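Local coordinates for NAD-dependent aldehyde dehydrogenase (Burkholderia multivorans, PDB 5UJU), which probably catalyses the NAD-dependent oxidation of aldehydes to carboxylic acids, as other members of the aldehyde dehydrogenase family do, at residues Q108-E113 with A261-N266; I293-S298 with T303-H308. All coordinates share one frame; numbering follows the deposited sequence.

Interaction 1 (Q108-E113 with A261-N266)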
ATOM      1  N   GLN A 108     -10.786  14.080 -15.685  1.00 30.32           N
ATOM      2  CA  GLN A 108     -10.840  13.491 -14.347  0.52 29.77           C
ATOM      3  C   GLN A 108     -12.175  13.751 -13.657  1.00 28.87           C
ATOM      4  O   GLN A 108     -12.753  12.844 -13.041  1.00 27.45           O
ATOM      5  CB  GLN A 108      -9.692  14.033 -13.490  0.52 33.97           C
ATOM      6  CG  GLN A 108      -8.495  13.104 -13.413  0.52 36.14           C
ATOM      7  CD  GLN A 108      -7.217  13.785 -12.922  0.52 37.93           C
ATOM      8  OE1 GLN A 108      -7.250  14.859 -12.319  0.52 36.22           O
ATOM      9  NE2 GLN A 108      -6.083  13.149 -13.183  0.52 32.36           N
ATOM     10  N   ARG A 109     -12.683  14.979 -13.737  1.00 26.02           N
ATOM     11  CA  ARG A 109     -13.798  15.385 -12.874  1.00 31.38           C
ATOM     12  C   ARG A 109     -15.035  14.509 -13.053  1.00 26.94           C
ATOM     13  O   ARG A 109     -15.503  13.885 -12.094  1.00 29.06           O
ATOM     14  CB  ARG A 109     -14.158  16.860 -13.114  1.00 28.49           C
ATOM     15  CG  ARG A 109     -15.251  17.371 -12.173  1.00 40.75           C
ATOM     16  CD  ARG A 109     -15.360  18.899 -12.196  1.00 44.87           C
ATOM     17  NE  ARG A 109     -16.575  19.381 -11.544  1.00 68.32           N
ATOM     18  CZ  ARG A 109     -16.645  19.748 -10.268  1.00 80.77           C
ATOM     19  NH1 ARG A 109     -15.568  19.665  -9.494  1.00 85.60           N
ATOM     20  NH2 ARG A 109     -17.793  20.187  -9.760  1.00 76.56           N
ATOM     21  N   THR A 110     -15.604  14.467 -14.263  1.00 30.73           N
ATOM     22  CA  THR A 110     -16.863  13.735 -14.416  1.00 28.82           C
ATOM     23  C   THR A 110     -16.652  12.231 -14.241  1.00 29.71           C
ATOM     24  O   THR A 110     -17.556  11.521 -13.785  1.00 27.71           O
ATOM     25  CB  THR A 110     -17.533  14.069 -15.766  1.00 25.69           C
ATOM     26  OG1 THR A 110     -16.736  13.617 -16.862  1.00 43.08           O
ATOM     27  CG2 THR A 110     -17.707  15.575 -15.896  1.00 28.60           C
ATOM     28  N   TRP A 111     -15.465  11.730 -14.567  1.00 29.48           N
ATOM     29  CA  TRP A 111     -15.159  10.332 -14.295  1.00 29.23           C
ATOM     30  C   TRP A 111     -15.179  10.067 -12.795  1.00 28.92           C
ATOM     31  O   TRP A 111     -15.885   9.170 -12.322  1.00 28.53           O
ATOM     32  CB  TRP A 111     -13.806   9.990 -14.923  1.00 28.45           C
ATOM     33  CG  TRP A 111     -13.253   8.578 -14.741  1.00 26.81           C
ATOM     34  CD1 TRP A 111     -12.018   8.251 -14.254  1.00 29.06           C
ATOM     35  CD2 TRP A 111     -13.876   7.332 -15.107  1.00 26.12           C
ATOM     36  NE1 TRP A 111     -11.841   6.890 -14.271  1.00 28.16           N
ATOM     37  CE2 TRP A 111     -12.962   6.302 -14.792  1.00 25.67           C
ATOM     38  CE3 TRP A 111     -15.118   6.986 -15.655  1.00 29.19           C
ATOM     39  CZ2 TRP A 111     -13.252   4.952 -15.000  1.00 26.66           C
ATOM     40  CZ3 TRP A 111     -15.400   5.634 -15.869  1.00 26.63           C
ATOM     41  CH2 TRP A 111     -14.466   4.643 -15.556  1.00 26.03           C
ATOM     42  N   ARG A 112     -14.457  10.883 -12.023  1.00 27.44           N
ATOM     43  CA  ARG A 112     -14.456  10.734 -10.571  1.00 25.83           C
ATOM     44  C   ARG A 112     -15.867  10.815 -10.010  1.00 31.15           C
ATOM     45  O   ARG A 112     -16.258  10.009  -9.158  1.00 30.72           O
ATOM     46  CB  ARG A 112     -13.583  11.812  -9.920  1.00 30.81           C
ATOM     47  CG  ARG A 112     -13.825  11.906  -8.417  1.00 35.70           C
ATOM     48  CD  ARG A 112     -12.921  12.897  -7.713  1.00 40.45           C
ATOM     49  NE  ARG A 112     -13.290  14.286  -7.979  1.00 44.08           N
ATOM     50  CZ  ARG A 112     -12.644  15.100  -8.810  1.00 50.28           C
ATOM     51  NH1 ARG A 112     -11.577  14.669  -9.480  1.00 41.01           N
ATOM     52  NH2 ARG A 112     -13.071  16.353  -8.969  1.00 55.09           N
ATOM     53  N   GLU A 113     -16.649  11.794 -10.477  1.00 27.53           N
ATOM     54  CA  GLU A 113     -17.961  12.023  -9.887  1.00 25.86           C
ATOM     55  C   GLU A 113     -18.930  10.889 -10.149  1.00 29.38           C
ATOM     56  O   GLU A 113     -19.923  10.776  -9.433  1.00 33.66           O
ATOM     57  CB  GLU A 113     -18.542  13.343 -10.385  1.00 28.80           C
ATOM     58  CG  GLU A 113     -17.787  14.501  -9.787  1.00 37.20           C
ATOM     59  CD  GLU A 113     -18.304  15.847 -10.228  1.00 40.45           C
ATOM     60  OE1 GLU A 113     -19.098  15.904 -11.199  1.00 49.41           O
ATOM     61  OE2 GLU A 113     -17.918  16.841  -9.577  1.00 38.14           O
ATOM     62  N   ALA A 261     -20.407   5.638 -22.693  1.00 25.43           N
ATOM     63  CA  ALA A 261     -20.928   5.821 -21.344  1.00 38.88           C
ATOM     64  C   ALA A 261     -21.059   7.292 -20.945  1.00 40.20           C
ATOM     65  O   ALA A 261     -21.417   7.578 -19.797  1.00 39.87           O
ATOM     66  CB  ALA A 261     -20.029   5.086 -20.339  1.00 26.47           C
ATOM     67  N   GLY A 262     -20.773   8.231 -21.849  1.00 41.87           N
ATOM     68  CA  GLY A 262     -20.892   9.641 -21.517  1.00 39.67           C
ATOM     69  C   GLY A 262     -19.683  10.233 -20.825  1.00 37.32           C
ATOM     70  O   GLY A 262     -19.793  11.296 -20.211  1.00 34.19           O
ATOM     71  N   PHE A 263     -18.531   9.571 -20.886  1.00 30.59           N
ATOM     72  CA  PHE A 263     -17.310  10.110 -20.309  1.00 25.66           C
ATOM     73  C   PHE A 263     -16.384  10.669 -21.379  1.00 32.13           C
ATOM     74  O   PHE A 263     -16.497  10.354 -22.566  1.00 30.55           O
ATOM     75  CB  PHE A 263     -16.585   9.032 -19.485  1.00 26.33           C
ATOM     76  CG  PHE A 263     -17.401   8.563 -18.330  1.00 30.49           C
ATOM     77  CD1 PHE A 263     -17.714   9.444 -17.306  1.00 32.35           C
ATOM     78  CD2 PHE A 263     -17.923   7.285 -18.300  1.00 26.52           C
ATOM     79  CE1 PHE A 263     -18.489   9.043 -16.252  1.00 33.47           C
ATOM     80  CE2 PHE A 263     -18.704   6.878 -17.247  1.00 27.32           C
ATOM     81  CZ  PHE A 263     -18.985   7.757 -16.222  1.00 31.16           C
ATOM     82  N   ASP A 264     -15.456  11.505 -20.931  1.00 32.03           N
ATOM     83  CA  ASP A 264     -14.383  11.996 -21.785  1.00 31.08           C
ATOM     84  C   ASP A 264     -13.491  10.812 -22.140  1.00 25.05           C
ATOM     85  O   ASP A 264     -12.936  10.178 -21.231  1.00 29.27           O
ATOM     86  CB  ASP A 264     -13.611  13.098 -21.042  1.00 28.34           C
ATOM     87  CG  ASP A 264     -12.526  13.766 -21.896  1.00 33.65           C
ATOM     88  OD1 ASP A 264     -12.073  13.198 -22.917  1.00 33.06           O
ATOM     89  OD2 ASP A 264     -12.096  14.875 -21.509  1.00 33.81           O
ATOM     90  N   PRO A 265     -13.372  10.434 -23.417  1.00 26.01           N
ATOM     91  CA  PRO A 265     -12.519   9.283 -23.748  1.00 30.13           C
ATOM     92  C   PRO A 265     -11.080   9.466 -23.312  1.00 27.85           C
ATOM     93  O   PRO A 265     -10.365   8.467 -23.185  1.00 27.54           O
ATOM     94  CB  PRO A 265     -12.642   9.167 -25.275  1.00 28.68           C
ATOM     95  CG  PRO A 265     -13.051  10.542 -25.730  1.00 26.03           C
ATOM     96  CD  PRO A 265     -13.952  11.054 -24.624  1.00 29.98           C
ATOM     97  N   ASN A 266     -10.632  10.707 -23.080  1.00 23.51           N
ATOM     98  CA  ASN A 266      -9.273  10.921 -22.598  1.00 24.57           C
ATOM     99  C   ASN A 266      -9.059  10.469 -21.157  1.00 24.04           C
ATOM    100  O   ASN A 266      -7.975  10.709 -20.618  1.00 25.52           O
ATOM    101  CB  ASN A 266      -8.898  12.389 -22.748  1.00 24.71           C
ATOM    102  CG  ASN A 266      -8.832  12.797 -24.191  1.00 31.08           C
ATOM    103  OD1 ASN A 266      -8.444  11.997 -25.037  1.00 28.57           O
ATOM    104  ND2 ASN A 266      -9.238  14.031 -24.494  1.00 29.76           N
TER
HETATM  105  O   HOH W   1     -14.869  12.087 -18.145  1.00 26.75           O
HETATM  106  O   HOH W   2     -18.588  13.709 -19.575  1.00 48.02           O
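W111 and F263 form a T-shaped (edge-to-face) aromatic pair that joins helix 97-132 to the loop between helix 245-260 and strand 268-270. The evidence is geometric: the centroids of the W111 six-membered ring and the F263 ring lie 5.0 Å apart, and the planes meet at 81°. W111 CE3 sits above the centre of one F263 face, and W111 CZ3 comes 3.8 Å from F263 CE2. With its CG anti to the backbone N (chi1 179°), the indole reaches the F263 ring although its CB does not point straight at the loop. On this tight side NE1 of the indole donates a hydrogen bond to the N233 carbonyl O, which helps to set the rotation of the ring, and L258 of helix 245-260 touches both rings. The looser side, around T110, has no direct hydrogen bond between the segments and is bridged by water instead. One water lies 2.7 Å from T110 OG1 and accepts from D264 N; a second donates to the carbonyl O of the Schellman glycine G262 and lies at a long 3.3 Å from T110 OG1. The T110 carbonyl O lies near the plane of the F263 ring at its edge, 3.6 Å from F263 CE1.

Interaction 2 (I293-S298 with T303-H308)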
ATOM      1  N   ILE A 293       2.128   4.628 -10.754  1.00 22.63           N
ATOM      2  CA  ILE A 293       2.944   4.089 -11.845  1.00 22.23           C
ATOM      3  C   ILE A 293       2.957   2.574 -11.724  1.00 25.46           C
ATOM      4  O   ILE A 293       3.278   2.046 -10.652  1.00 24.33           O
ATOM      5  CB  ILE A 293       4.390   4.627 -11.815  1.00 23.75           C
ATOM      6  CG1 ILE A 293       4.420   6.158 -11.905  1.00 24.40           C
ATOM      7  CG2 ILE A 293       5.249   3.959 -12.932  1.00 20.99           C
ATOM      8  CD1 ILE A 293       5.827   6.756 -11.755  1.00 26.65           C
ATOM      9  N   ASP A 294       2.614   1.877 -12.810  1.00 25.20           N
ATOM     10  CA  ASP A 294       2.746   0.422 -12.903  1.00 30.17           C
ATOM     11  C   ASP A 294       3.761   0.092 -13.988  1.00 31.41           C
ATOM     12  O   ASP A 294       3.573   0.462 -15.152  1.00 26.76           O
ATOM     13  CB  ASP A 294       1.398  -0.253 -13.203  1.00 25.22           C
ATOM     14  CG  ASP A 294       0.452  -0.239 -12.000  1.00 26.43           C
ATOM     15  OD1 ASP A 294       0.406  -1.226 -11.229  1.00 25.65           O
ATOM     16  OD2 ASP A 294      -0.226   0.780 -11.792  1.00 28.27           O
ATOM     17  N   PHE A 295       4.832  -0.611 -13.607  1.00 23.39           N
ATOM     18  CA  PHE A 295       5.975  -0.818 -14.484  1.00 22.75           C
ATOM     19  C   PHE A 295       6.351  -2.291 -14.556  1.00 30.60           C
ATOM     20  O   PHE A 295       6.415  -2.974 -13.525  1.00 32.94           O
ATOM     21  CB  PHE A 295       7.170   0.004 -13.994  1.00 23.92           C
ATOM     22  CG  PHE A 295       8.498  -0.404 -14.602  1.00 29.36           C
ATOM     23  CD1 PHE A 295       9.286  -1.381 -14.005  1.00 32.64           C
ATOM     24  CD2 PHE A 295       8.968   0.211 -15.752  1.00 31.53           C
ATOM     25  CE1 PHE A 295      10.517  -1.741 -14.551  1.00 32.10           C
ATOM     26  CE2 PHE A 295      10.195  -0.139 -16.305  1.00 33.40           C
ATOM     27  CZ  PHE A 295      10.974  -1.116 -15.702  1.00 27.78           C
ATOM     28  N   THR A 296       6.648  -2.756 -15.773  1.00 32.36           N
ATOM     29  CA  THR A 296       7.265  -4.061 -16.004  1.00 36.89           C
ATOM     30  C   THR A 296       8.531  -3.874 -16.830  1.00 30.76           C
ATOM     31  O   THR A 296       8.481  -3.269 -17.905  1.00 34.02           O
ATOM     32  CB  THR A 296       6.317  -5.018 -16.744  1.00 42.31           C
ATOM     33  OG1 THR A 296       5.107  -5.176 -16.005  1.00 50.50           O
ATOM     34  CG2 THR A 296       6.974  -6.383 -16.907  1.00 44.76           C
ATOM     35  N   GLY A 297       9.659  -4.375 -16.338  1.00 32.39           N
ATOM     36  CA  GLY A 297      10.893  -4.226 -17.097  1.00 36.60           C
ATOM     37  C   GLY A 297      12.112  -4.524 -16.255  1.00 38.71           C
ATOM     38  O   GLY A 297      12.064  -5.348 -15.339  1.00 39.93           O
ATOM     39  N   SER A 298      13.205  -3.831 -16.571  1.00 34.25           N
ATOM     40  CA  SER A 298      14.481  -4.120 -15.929  1.00 43.22           C
ATOM     41  C   SER A 298      14.463  -3.735 -14.457  1.00 41.84           C
ATOM     42  O   SER A 298      13.712  -2.851 -14.022  1.00 32.89           O
ATOM     43  CB  SER A 298      15.635  -3.386 -16.623  1.00 46.51           C
ATOM     44  OG  SER A 298      15.650  -2.008 -16.293  1.00 42.94           O
ATOM     45  N   THR A 303      13.747  -0.035 -10.208  1.00 31.75           N
ATOM     46  CA  THR A 303      14.338   0.541  -9.003  1.00 34.56           C
ATOM     47  C   THR A 303      14.421   2.063  -9.086  1.00 38.89           C
ATOM     48  O   THR A 303      14.211   2.763  -8.087  1.00 37.92           O
ATOM     49  CB  THR A 303      15.737  -0.049  -8.811  1.00 35.52           C
ATOM     50  OG1 THR A 303      15.636  -1.467  -8.650  1.00 39.39           O
ATOM     51  CG2 THR A 303      16.406   0.532  -7.617  1.00 40.95           C
ATOM     52  N   TRP A 304      14.781   2.593 -10.256  1.00 32.62           N
ATOM     53  CA  TRP A 304      14.831   4.042 -10.414  1.00 36.44           C
ATOM     54  C   TRP A 304      13.477   4.667 -10.091  1.00 28.02           C
ATOM     55  O   TRP A 304      13.402   5.649  -9.345  1.00 30.33           O
ATOM     56  CB  TRP A 304      15.276   4.399 -11.837  1.00 31.57           C
ATOM     57  CG  TRP A 304      15.546   5.857 -12.047  1.00 31.28           C
ATOM     58  CD1 TRP A 304      16.747   6.494 -11.945  1.00 35.21           C
ATOM     59  CD2 TRP A 304      14.583   6.866 -12.380  1.00 30.85           C
ATOM     60  NE1 TRP A 304      16.594   7.834 -12.200  1.00 33.31           N
ATOM     61  CE2 TRP A 304      15.274   8.090 -12.465  1.00 35.78           C
ATOM     62  CE3 TRP A 304      13.206   6.849 -12.616  1.00 32.98           C
ATOM     63  CZ2 TRP A 304      14.636   9.290 -12.771  1.00 34.95           C
ATOM     64  CZ3 TRP A 304      12.570   8.048 -12.926  1.00 39.07           C
ATOM     65  CH2 TRP A 304      13.289   9.249 -12.999  1.00 33.89           C
ATOM     66  N   LEU A 305      12.391   4.079 -10.610  1.00 31.47           N
ATOM     67  CA  LEU A 305      11.048   4.618 -10.380  1.00 30.80           C
ATOM     68  C   LEU A 305      10.664   4.573  -8.904  1.00 33.03           C
ATOM     69  O   LEU A 305      10.087   5.529  -8.371  1.00 39.04           O
ATOM     70  CB  LEU A 305      10.026   3.841 -11.209  1.00 30.11           C
ATOM     71  CG  LEU A 305      10.132   3.997 -12.717  1.00 28.69           C
ATOM     72  CD1 LEU A 305       9.376   2.894 -13.387  1.00 29.63           C
ATOM     73  CD2 LEU A 305       9.538   5.337 -13.126  1.00 23.57           C
ATOM     74  N   GLU A 306      10.928   3.448  -8.239  1.00 28.77           N
ATOM     75  CA  GLU A 306      10.586   3.328  -6.825  1.00 35.95           C
ATOM     76  C   GLU A 306      11.277   4.404  -5.999  1.00 37.79           C
ATOM     77  O   GLU A 306      10.695   4.949  -5.053  1.00 42.90           O
ATOM     78  CB  GLU A 306      10.972   1.945  -6.298  1.00 34.24           C
ATOM     79  CG  GLU A 306      10.270   0.786  -6.979  1.00 34.16           C
ATOM     80  CD  GLU A 306      10.932  -0.528  -6.637  1.00 37.32           C
ATOM     81  OE1 GLU A 306      11.829  -0.511  -5.778  1.00 44.63           O
ATOM     82  OE2 GLU A 306      10.575  -1.566  -7.225  1.00 37.63           O
ATOM     83  N   ARG A 307      12.513   4.732  -6.352  1.00 34.91           N
ATOM     84  CA  ARG A 307      13.303   5.659  -5.557  0.57 38.51           C
ATOM     85  C   ARG A 307      13.077   7.117  -5.928  1.00 41.82           C
ATOM     86  O   ARG A 307      13.149   7.992  -5.055  1.00 45.83           O
ATOM     87  CB  ARG A 307      14.784   5.310  -5.696  0.57 42.48           C
ATOM     88  CG  ARG A 307      15.119   3.958  -5.106  0.57 48.09           C
ATOM     89  CD  ARG A 307      16.521   3.508  -5.465  0.57 51.97           C
ATOM     90  NE  ARG A 307      16.810   2.197  -4.894  0.57 53.79           N
ATOM     91  CZ  ARG A 307      17.716   1.973  -3.948  0.57 55.48           C
ATOM     92  NH1 ARG A 307      18.441   2.975  -3.467  0.57 53.19           N
ATOM     93  NH2 ARG A 307      17.897   0.740  -3.492  0.57 55.23           N
ATOM     94  N   HIS A 308      12.791   7.408  -7.196  1.00 34.92           N
ATOM     95  CA  HIS A 308      12.811   8.794  -7.642  1.00 36.84           C
ATOM     96  C   HIS A 308      11.442   9.397  -7.906  1.00 33.99           C
ATOM     97  O   HIS A 308      11.287  10.603  -7.736  1.00 32.45           O
ATOM     98  CB  HIS A 308      13.699   8.916  -8.885  1.00 37.34           C
ATOM     99  CG  HIS A 308      15.127   8.616  -8.580  1.00 47.82           C
ATOM    100  ND1 HIS A 308      15.682   7.371  -8.782  1.00 48.44           N
ATOM    101  CD2 HIS A 308      16.087   9.364  -7.987  1.00 52.29           C
ATOM    102  CE1 HIS A 308      16.939   7.383  -8.379  1.00 51.14           C
ATOM    103  NE2 HIS A 308      17.204   8.576  -7.880  1.00 53.35           N
TER
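L305 carries this contact: it has the most surface buried and sends one methyl to each of two strand residues, I293 and F295. The three side chains supply most of the buried surface between segments 293-298 and 303-308. Strand 290-296 and helix 299-308 open a beta-alpha-beta unit completed by strand 313-317, part of the mixed sheet that includes 191-211 and 234-238, consistent with the Rossmann-like nucleotide-binding domain of aldehyde dehydrogenases. I293 and F295 are two apart on the strand, and both direct CB toward the helix. L305 CD1 approaches F295 obliquely, 3.6 Å from F295 CD2 and at much the same distance from F295 CG, with F295 CB 3.7 Å away. The methyl therefore sits at the root of the ring, and the two side chains cross at about a right angle. A chi1 of 165° swings the phenyl away from its own backbone N and toward G297. The other methyl, L305 CD2, meets I293 CD1 at 4.2 Å, a looser approach that the extended I293 chain makes with its last carbon. L211 of strand 191-211 touches all three residues, and A285 of helix 278-285 touches I293 and L305. No hydrogen bond or salt bridge crosses between the segments, so the helix is held here by dispersion and hydrophobic burial rather than by directional polar bonds.

Overall arrangement
The two interactions bury similar areas, 169 and 164 Å², but in different settings. Interaction 1 lies near the periphery, its centre about 27 Å from the centre of the chain, and is partly buried; interaction 2 lies about 15 Å from that centre, with every touching residue buried. Their centres are about 28 Å apart, and they hold different elements: interaction 1 joins parts distant in sequence, whereas interaction 2 packs a strand against the helix that follows it. The chemistry follows the setting. Aromatic contact and bridging water share the outer site, while the inner one is wholly aliphatic and aromatic carbon.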